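Local coordinates for uncharacterized protein (Bacteroides ovatus, PDB 4ID2) that is of unknown function but folds as a beta-barrel-like DUF4738 family protein and packs with further copies of itself, at residues 57-62 against 67-72; 96-101 against 134-139; 47-52 against 121-126. All coordinates share one frame; numbering follows the deposited sequence. Where two conformers were deposited one is given.

Interaction 1 of 3, residues 57-62 against 67-72; sequences LPHVTN and TYVDNK
V60 and Y68 are the hydrogen-bonded pair of a short beta hairpin, in which strand 60-61 turns back on the start of strand 67-79. Two backbone bonds join them. V60 N gives its hydrogen to Y68 O at 2.8 Å, and the bond is almost perfectly straight, 179° at the hydrogen. Y68 N returns the bond to V60 O at 2.7 Å. T67 CA adds a weaker CA-H...O contact to the same V60 oxygen. The next pair, T61 with T67, is non-hydrogen-bonded and carries its side chains on the other face of the sheet. There T61 OG1 lies 3.6 Å from T67 CG2.

The Y68 ring turns its edge to the neighbouring strand. CG stands beside the backbone N (chi1 -62°), and V60 O lies near the ring plane. Further along the edge, Y68 CE1 is 4.0 Å from N62 ND2, with the amide and ring planes nearly perpendicular. No hydrogen bond is made here. The amide's OD1 bonds G65 N in the turn. On the other side of the pair, H59 CD2 rests 3.9 Å from V69 CG2.

Beyond V69 the two segments part, and a water bridges them. It donates to P58 O and, at 2.7 Å, to D70 OD2. D70 OD1 takes the amide of N71 from above the carboxylate plane and also accepts from L108 N of strand 107-116. L57 closes this end, with L57 CD1 3.5 Å from N71 O.

The hairpin is thus held by two direct backbone bonds at one end and by solvent at the other. D70 has two backbone amides at OD1, a water at OD2 and K91 NZ as a weak, distant charge partner. Together these would probably favour the ionised form.

Interaction 2 of 3, residues 96-101 against 134-139; sequences SVVDAN and LYMPLS
V98 meets M136 and L138 through its two methyl branches. V98 CG1 touches the selenium of M136, here a selenomethionine, at 3.6 Å. V98 CG2 lies 3.5 Å from L138 CD2, closer than carbon atoms usually pack, and is 3.9 Å from the M136 selenium. V98 runs past M136 in the opposite direction and crosses L138 at about a right angle. V97 CG2 adds a looser touch, 4.4 Å from L138 CD2.

The M136 chain is extended through its first two torsions, which carry the selenium out to V98. The bend at chi3 (-94°) then sets the terminal methyl CE. M136 and L138 are alternate residues of strand 134-142 in the four-stranded antiparallel sheet, with P137 between them, so both point toward the 96-101 segment. That strand is fixed by backbone bonds from M136 to V127 and from L138 to A125. V97 also rests on I150, and M136 on K152, both of strand 148-158. L156 of the second subunit packs on M136 as well.

Between 96-101 and 134-139 the contact is purely apolar. It depends on the fit of V98 against selenium and methyl, not on direction-bound bonds.

Interaction 3 of 3, residues 47-52 against 121-126; sequences SLVSRT and IVYAAS
S47 OG stands opposite its own backbone N (chi1 177°), and the Y123 ring swings out beside its backbone N (chi1 -74°). These two turns bring the hydroxyl of S47 to the phenol of Y123. The contact spans the interior between the two sheets of the beta-barrel-like fold. S47 lies on strand 43-53 of the mixed sheet, and Y123 on strand 121-128 of the four-stranded antiparallel sheet. The backbones stay well apart, with the CA atoms of S47 and Y123 10.4 Å from each other. The tyrosine bridges most of that gap.

The hydrogen bond between S47 OG and Y123 OH is short, at 2.6 Å, and either hydroxyl could be the donor. S47 OG approaches the ring at its edge, in the ring plane. S47 OG also lies 3.4 Å from both CZ and CE2 of Y123. V49, two residues along the same strand, points the same way. V49 CG2, in one of two modelled conformers, comes to 4.5 Å from Y123 CE2, so this loose apolar touch is doubtful.

All three residues are buried. The bond gives each buried hydroxyl a polar partner. Apolar side chains lie beside it: S47 packs on L75 and V49 on I73, both of strand 67-79, while I142 of strand 134-142 lies against Y123. On the serine side the strand is held by backbone bonds from S47 to T36 and from L48 to H76. S47 CB lies 3.3 Å from Y123 OH, as expected for a hydroxyl bonded at an ordinary angle.

Overall arrangement
The three contacts sample both sheets of the fold. Interaction 1 lies on the mixed sheet and interaction 2 packs a segment against the antiparallel sheet, while interaction 3 joins the two sheets through the interior. The centres of interactions 1 and 2 lie about 16 Å apart, as do those of interactions 2 and 3. Those of interactions 1 and 3 are about 19 Å apart. Interaction 3 touches both others: K72 N probably bonds to T52 O, and Y135 packs on S126, each between adjacent strands. Along the chain, interaction 1 is nested within the loop closed by interaction 3, whereas interactions 2 and 3 alternate. The two sheets are thus tied together by segments far apart in sequence.

Interaction 1 of 3, residues 57-62 against 67-72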
loop_
_atom_site.group_PDB
_atom_site.type_symbol
_atom_site.label_atom_id
_atom_site.label_comp_id
_atom_site.label_asym_id
_atom_site.label_seq_id
_atom_site.Cartn_x
_atom_site.Cartn_y
_atom_site.Cartn_z
ATOM N N LEU A 57 -5.481 -9.448 -28.704
ATOM C CA LEU A 57 -6.163 -9.102 -27.452
ATOM C C LEU A 57 -7.030 -7.851 -27.612
ATOM O O LEU A 57 -6.727 -7.011 -28.467
ATOM C CB LEU A 57 -5.132 -8.847 -26.336
ATOM C CG LEU A 57 -4.375 -10.059 -25.832
ATOM C CD1 LEU A 57 -3.343 -9.651 -24.782
ATOM C CD2 LEU A 57 -5.323 -11.105 -25.265
ATOM N N PRO A 58 -8.062 -7.657 -26.755
ATOM C CA PRO A 58 -8.853 -6.414 -26.846
ATOM C C PRO A 58 -8.010 -5.180 -26.516
ATOM O O PRO A 58 -7.176 -5.222 -25.606
ATOM C CB PRO A 58 -9.985 -6.597 -25.821
ATOM C CG PRO A 58 -9.753 -7.868 -25.145
ATOM C CD PRO A 58 -8.534 -8.539 -25.670
ATOM N N HIS A 59 -8.221 -4.089 -27.260
ATOM C CA HIS A 59 -7.489 -2.848 -27.032
ATOM C C HIS A 59 -7.984 -2.181 -25.759
ATOM O O HIS A 59 -9.114 -2.422 -25.324
ATOM C CB HIS A 59 -7.640 -1.883 -28.220
ATOM C CG HIS A 59 -7.137 -2.433 -29.515
ATOM N ND1 HIS A 59 -7.660 -2.019 -30.728
ATOM C CD2 HIS A 59 -6.211 -3.390 -29.743
ATOM C CE1 HIS A 59 -7.009 -2.705 -31.654
ATOM N NE2 HIS A 59 -6.129 -3.544 -31.107
ATOM N N VAL A 60 -7.134 -1.328 -25.180
ATOM C CA VAL A 60 -7.424 -0.579 -23.961
ATOM C C VAL A 60 -7.501 0.896 -24.325
ATOM O O VAL A 60 -6.543 1.437 -24.871
ATOM C CB VAL A 60 -6.359 -0.859 -22.879
ATOM C CG1 VAL A 60 -6.698 -0.147 -21.573
ATOM C CG2 VAL A 60 -6.223 -2.357 -22.653
ATOM N N THR A 61 -8.649 1.530 -24.053
ATOM C CA THR A 61 -8.878 2.941 -24.353
ATOM C C THR A 61 -8.918 3.695 -23.008
ATOM O O THR A 61 -9.615 3.270 -22.084
ATOM C CB THR A 61 -10.134 3.104 -25.240
ATOM O OG1 THR A 61 -10.098 4.387 -25.866
ATOM C CG2 THR A 61 -11.461 2.911 -24.488
ATOM N N ASN A 62 -8.117 4.771 -22.887
ATOM C CA ASN A 62 -8.041 5.577 -21.659
ATOM C C ASN A 62 -9.088 6.713 -21.702
ATOM O O ASN A 62 -9.858 6.805 -22.663
ATOM C CB ASN A 62 -6.612 6.125 -21.450
ATOM C CG ASN A 62 -6.129 7.133 -22.471
ATOM O OD1 ASN A 62 -6.666 7.254 -23.578
ATOM N ND2 ASN A 62 -5.066 7.849 -22.139
ATOM N N THR A 67 -6.047 4.854 -27.907
ATOM C CA THR A 67 -6.194 3.399 -27.845
ATOM C C THR A 67 -4.815 2.730 -27.771
ATOM O O THR A 67 -3.939 3.039 -28.576
ATOM C CB THR A 67 -7.005 2.893 -29.044
ATOM O OG1 THR A 67 -6.560 3.545 -30.236
ATOM C CG2 THR A 67 -8.492 3.139 -28.874
ATOM N N TYR A 68 -4.637 1.813 -26.809
ATOM C CA TYR A 68 -3.389 1.080 -26.600
ATOM C C TYR A 68 -3.588 -0.413 -26.858
ATOM O O TYR A 68 -4.592 -0.972 -26.415
ATOM C CB TYR A 68 -2.890 1.290 -25.158
ATOM C CG TYR A 68 -2.571 2.732 -24.832
ATOM C CD1 TYR A 68 -3.572 3.617 -24.443
ATOM C CD2 TYR A 68 -1.272 3.215 -24.918
ATOM C CE1 TYR A 68 -3.287 4.950 -24.154
ATOM C CE2 TYR A 68 -0.971 4.544 -24.616
ATOM C CZ TYR A 68 -1.984 5.412 -24.235
ATOM O OH TYR A 68 -1.725 6.735 -23.939
ATOM N N VAL A 69 -2.635 -1.065 -27.555
ATOM C CA VAL A 69 -2.686 -2.515 -27.774
ATOM C C VAL A 69 -2.077 -3.178 -26.523
ATOM O O VAL A 69 -1.071 -2.693 -25.986
ATOM C CB VAL A 69 -2.007 -2.970 -29.095
ATOM C CG1 VAL A 69 -0.498 -2.957 -28.994
ATOM C CG2 VAL A 69 -2.471 -4.360 -29.500
ATOM N N ASP A 70 -2.714 -4.250 -26.038
ATOM C CA ASP A 70 -2.264 -4.956 -24.839
ATOM C C ASP A 70 -1.108 -5.913 -25.186
ATOM O O ASP A 70 -0.846 -6.166 -26.367
ATOM C CB ASP A 70 -3.441 -5.714 -24.212
ATOM C CG ASP A 70 -3.288 -6.066 -22.745
ATOM O OD1 ASP A 70 -2.187 -5.840 -22.182
ATOM O OD2 ASP A 70 -4.251 -6.589 -22.166
ATOM N N ASN A 71 -0.411 -6.431 -24.159
ATOM C CA ASN A 71 0.732 -7.318 -24.355
ATOM C C ASN A 71 0.498 -8.733 -23.865
ATOM O O ASN A 71 -0.352 -8.977 -23.010
ATOM C CB ASN A 71 1.954 -6.766 -23.597
ATOM C CG ASN A 71 2.302 -5.346 -23.957
ATOM O OD1 ASN A 71 2.816 -5.072 -25.043
ATOM N ND2 ASN A 71 2.031 -4.404 -23.064
ATOM N N LYS A 72 1.321 -9.651 -24.384
ATOM C CA LYS A 72 1.423 -11.031 -23.925
ATOM C C LYS A 72 2.837 -11.186 -23.384
ATOM O O LYS A 72 3.740 -10.499 -23.869
ATOM C CB LYS A 72 1.113 -12.062 -25.028
ATOM C CG LYS A 72 2.114 -12.129 -26.179
ATOM C CD LYS A 72 1.674 -13.156 -27.228
ATOM C CE LYS A 72 2.648 -13.233 -28.375
ATOM N NZ LYS A 72 2.272 -14.291 -29.347
HETATM O O HOH W 1 -6.516 -6.660 -23.628
#

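Interaction 2 of 3, residues 96-101 against 134-139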
loop_
_atom_site.group_PDB
_atom_site.type_symbol
_atom_site.label_atom_id
_atom_site.label_comp_id
_atom_site.label_asym_id
_atom_site.label_seq_id
_atom_site.Cartn_x
_atom_site.Cartn_y
_atom_site.Cartn_z
ATOM N N SER A 96 -8.870 -14.137 -11.718
ATOM C CA SER A 96 -9.329 -14.735 -10.467
ATOM C C SER A 96 -9.013 -13.863 -9.237
ATOM O O SER A 96 -9.646 -14.074 -8.207
ATOM C CB SER A 96 -8.700 -16.112 -10.276
ATOM O OG SER A 96 -7.283 -16.025 -10.278
ATOM N N VAL A 97 -8.042 -12.921 -9.317
ATOM C CA VAL A 97 -7.665 -12.086 -8.162
ATOM C C VAL A 97 -7.683 -10.554 -8.463
ATOM O O VAL A 97 -7.241 -9.790 -7.612
ATOM C CB VAL A 97 -6.282 -12.525 -7.595
ATOM C CG1 VAL A 97 -6.308 -13.992 -7.168
ATOM C CG2 VAL A 97 -5.143 -12.277 -8.586
ATOM N N VAL A 98 -8.206 -10.106 -9.627
ATOM C CA VAL A 98 -8.305 -8.679 -9.983
ATOM C C VAL A 98 -9.705 -8.436 -10.539
ATOM O O VAL A 98 -10.156 -9.209 -11.388
ATOM C CB VAL A 98 -7.211 -8.229 -10.988
ATOM C CG1 VAL A 98 -7.318 -6.732 -11.275
ATOM C CG2 VAL A 98 -5.817 -8.573 -10.473
ATOM N N ASP A 99 -10.398 -7.377 -10.072
ATOM C CA ASP A 99 -11.766 -7.098 -10.534
ATOM C C ASP A 99 -11.775 -6.700 -12.018
ATOM O O ASP A 99 -10.873 -6.000 -12.474
ATOM C CB ASP A 99 -12.463 -6.033 -9.665
ATOM C CG ASP A 99 -11.888 -4.631 -9.718
ATOM O OD1 ASP A 99 -10.641 -4.497 -9.721
ATOM O OD2 ASP A 99 -12.680 -3.675 -9.700
ATOM N N ALA A 100 -12.773 -7.197 -12.769
ATOM C CA ALA A 100 -12.913 -6.984 -14.216
ATOM C C ALA A 100 -12.855 -5.514 -14.637
ATOM O O ALA A 100 -12.318 -5.225 -15.707
ATOM C CB ALA A 100 -14.219 -7.590 -14.704
ATOM N N ASN A 101 -13.405 -4.595 -13.815
ATOM C CA ASN A 101 -13.410 -3.157 -14.133
ATOM C C ASN A 101 -11.977 -2.635 -14.269
ATOM O O ASN A 101 -11.626 -2.099 -15.323
ATOM C CB ASN A 101 -14.184 -2.343 -13.079
ATOM N N LEU A 134 0.842 4.627 -12.822
ATOM C CA LEU A 134 0.131 3.767 -11.879
ATOM C C LEU A 134 0.120 2.328 -12.353
ATOM O O LEU A 134 -0.096 2.068 -13.540
ATOM C CB LEU A 134 -1.311 4.254 -11.674
ATOM C CG LEU A 134 -1.519 5.439 -10.727
ATOM C CD1 LEU A 134 -0.481 6.529 -10.922
ATOM C CD2 LEU A 134 -2.888 6.024 -10.916
ATOM N N TYR A 135 0.343 1.388 -11.425
ATOM C CA TYR A 135 0.309 -0.036 -11.743
ATOM C C TYR A 135 -0.024 -0.854 -10.508
ATOM O O TYR A 135 0.193 -0.411 -9.378
ATOM C CB TYR A 135 1.622 -0.505 -12.385
ATOM C CG TYR A 135 2.810 -0.472 -11.458
ATOM C CD1 TYR A 135 3.208 -1.608 -10.762
ATOM C CD2 TYR A 135 3.565 0.683 -11.308
ATOM C CE1 TYR A 135 4.325 -1.593 -9.932
ATOM C CE2 TYR A 135 4.669 0.718 -10.459
ATOM C CZ TYR A 135 5.056 -0.425 -9.778
ATOM O OH TYR A 135 6.145 -0.401 -8.931
HETATM N N MSE A 136 -0.561 -2.055 -10.737
HETATM C CA MSE A 136 -1.014 -2.934 -9.676
HETATM C C MSE A 136 -0.028 -4.074 -9.483
HETATM O O MSE A 136 0.183 -4.842 -10.408
HETATM C CB MSE A 136 -2.396 -3.477 -10.017
HETATM C CG MSE A 136 -2.956 -4.412 -8.975
HETATM SE SE MSE A 136 -4.676 -5.000 -9.585
HETATM C CE MSE A 136 -5.745 -3.558 -8.605
ATOM N N PRO A 137 0.547 -4.229 -8.276
ATOM C CA PRO A 137 1.485 -5.338 -8.049
ATOM C C PRO A 137 0.759 -6.672 -7.871
ATOM O O PRO A 137 -0.258 -6.743 -7.177
ATOM C CB PRO A 137 2.217 -4.914 -6.770
ATOM C CG PRO A 137 1.247 -4.060 -6.050
ATOM C CD PRO A 137 0.396 -3.388 -7.071
ATOM N N LEU A 138 1.251 -7.715 -8.550
ATOM C CA LEU A 138 0.715 -9.082 -8.495
ATOM C C LEU A 138 1.896 -10.048 -8.387
ATOM O O LEU A 138 3.040 -9.607 -8.534
ATOM C CB LEU A 138 -0.119 -9.381 -9.762
ATOM C CG LEU A 138 -1.249 -8.393 -10.093
ATOM C CD1 LEU A 138 -1.458 -8.259 -11.598
ATOM C CD2 LEU A 138 -2.534 -8.781 -9.403
ATOM N N SER A 139 1.654 -11.347 -8.161
ATOM C CA SER A 139 2.768 -12.303 -8.097
ATOM C C SER A 139 2.399 -13.680 -8.659
ATOM O O SER A 139 1.231 -14.063 -8.635
ATOM C CB SER A 139 3.276 -12.450 -6.671
ATOM O OG SER A 139 2.227 -12.834 -5.806
#

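Interaction 3 of 3, residues 47-52 against 121-126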
loop_
_atom_site.group_PDB
_atom_site.type_symbol
_atom_site.label_atom_id
_atom_site.label_comp_id
_atom_site.label_asym_id
_atom_site.label_seq_id
_atom_site.Cartn_x
_atom_site.Cartn_y
_atom_site.Cartn_z
ATOM N N SER A 47 15.592 -18.688 -16.691
ATOM C CA SER A 47 14.263 -18.114 -16.878
ATOM C C SER A 47 14.292 -17.073 -17.967
ATOM O O SER A 47 14.952 -16.054 -17.799
ATOM C CB SER A 47 13.780 -17.494 -15.572
ATOM O OG SER A 47 12.516 -16.872 -15.723
ATOM N N LEU A 48 13.591 -17.311 -19.078
ATOM C CA LEU A 48 13.512 -16.353 -20.178
ATOM C C LEU A 48 12.115 -15.757 -20.181
ATOM O O LEU A 48 11.141 -16.517 -20.174
ATOM C CB LEU A 48 13.827 -17.041 -21.519
ATOM C CG LEU A 48 13.735 -16.155 -22.777
ATOM C CD1 LEU A 48 14.833 -15.096 -22.798
ATOM C CD2 LEU A 48 13.798 -16.999 -24.045
ATOM N N VAL A 49 12.015 -14.414 -20.171
ATOM C CA VAL A 49 10.732 -13.717 -20.208
ATOM C C VAL A 49 10.735 -12.783 -21.410
ATOM O O VAL A 49 11.700 -12.055 -21.606
ATOM C CB VAL A 49 10.417 -12.963 -18.898
ATOM C CG1 VAL A 49 9.035 -12.332 -18.978
ATOM C CG2 VAL A 49 10.475 -13.907 -17.705
ATOM N N SER A 50 9.672 -12.829 -22.235
ATOM C CA SER A 50 9.566 -12.006 -23.440
ATOM C C SER A 50 8.224 -11.330 -23.520
ATOM O O SER A 50 7.215 -12.020 -23.640
ATOM C CB SER A 50 9.756 -12.863 -24.691
ATOM O OG SER A 50 11.013 -13.515 -24.692
ATOM N N ARG A 51 8.203 -9.983 -23.488
ATOM C CA ARG A 51 6.970 -9.222 -23.641
ATOM C C ARG A 51 6.876 -8.729 -25.066
ATOM O O ARG A 51 7.848 -8.196 -25.593
ATOM C CB ARG A 51 6.924 -8.042 -22.680
ATOM C CG ARG A 51 5.564 -7.349 -22.618
ATOM C CD ARG A 51 5.667 -6.090 -21.797
ATOM N NE ARG A 51 6.334 -5.035 -22.555
ATOM C CZ ARG A 51 6.893 -3.945 -22.034
ATOM N NH1 ARG A 51 7.492 -3.063 -22.818
ATOM N NH2 ARG A 51 6.855 -3.726 -20.721
ATOM N N THR A 52 5.727 -8.933 -25.703
ATOM C CA THR A 52 5.486 -8.441 -27.050
ATOM C C THR A 52 4.062 -7.939 -27.130
ATOM O O THR A 52 3.200 -8.437 -26.393
ATOM C CB THR A 52 5.743 -9.525 -28.119
ATOM O OG1 THR A 52 4.866 -10.629 -27.883
ATOM C CG2 THR A 52 7.199 -9.990 -28.161
ATOM N N ILE A 121 9.370 -20.659 -6.758
ATOM C CA ILE A 121 10.038 -19.561 -7.443
ATOM C C ILE A 121 9.008 -18.458 -7.601
ATOM O O ILE A 121 7.998 -18.685 -8.256
ATOM C CB ILE A 121 10.589 -20.057 -8.810
ATOM C CG1 ILE A 121 11.577 -21.230 -8.609
ATOM C CG2 ILE A 121 11.254 -18.911 -9.588
ATOM C CD1 ILE A 121 11.777 -22.067 -9.797
ATOM N N VAL A 122 9.254 -17.272 -7.027
ATOM C CA VAL A 122 8.304 -16.163 -7.067
ATOM C C VAL A 122 8.703 -15.140 -8.122
ATOM O O VAL A 122 9.856 -14.709 -8.166
ATOM C CB VAL A 122 8.173 -15.498 -5.679
ATOM C CG1 VAL A 122 7.179 -14.334 -5.716
ATOM C CG2 VAL A 122 7.755 -16.524 -4.632
ATOM N N TYR A 123 7.721 -14.724 -8.937
ATOM C CA TYR A 123 7.872 -13.691 -9.957
ATOM C C TYR A 123 7.023 -12.507 -9.588
ATOM O O TYR A 123 5.889 -12.692 -9.162
ATOM C CB TYR A 123 7.433 -14.190 -11.339
ATOM C CG TYR A 123 8.402 -15.152 -11.985
ATOM C CD1 TYR A 123 8.454 -16.484 -11.596
ATOM C CD2 TYR A 123 9.252 -14.737 -13.002
ATOM C CE1 TYR A 123 9.375 -17.365 -12.160
ATOM C CE2 TYR A 123 10.172 -15.610 -13.577
ATOM C CZ TYR A 123 10.210 -16.932 -13.172
ATOM O OH TYR A 123 11.105 -17.800 -13.741
ATOM N N ALA A 124 7.546 -11.295 -9.754
ATOM C CA ALA A 124 6.762 -10.091 -9.532
ATOM C C ALA A 124 6.073 -9.807 -10.838
ATOM O O ALA A 124 6.711 -9.922 -11.885
ATOM C CB ALA A 124 7.658 -8.929 -9.114
ATOM N N ALA A 125 4.770 -9.550 -10.807
ATOM C CA ALA A 125 3.988 -9.280 -12.012
ATOM C C ALA A 125 3.258 -7.961 -11.860
ATOM O O ALA A 125 2.925 -7.569 -10.741
ATOM C CB ALA A 125 3.001 -10.406 -12.257
ATOM N N SER A 126 3.030 -7.258 -12.969
ATOM C CA SER A 126 2.312 -5.997 -12.897
ATOM C C SER A 126 1.481 -5.715 -14.141
ATOM O O SER A 126 1.885 -6.039 -15.257
ATOM C CB SER A 126 3.283 -4.838 -12.675
ATOM O OG SER A 126 4.289 -4.795 -13.674
#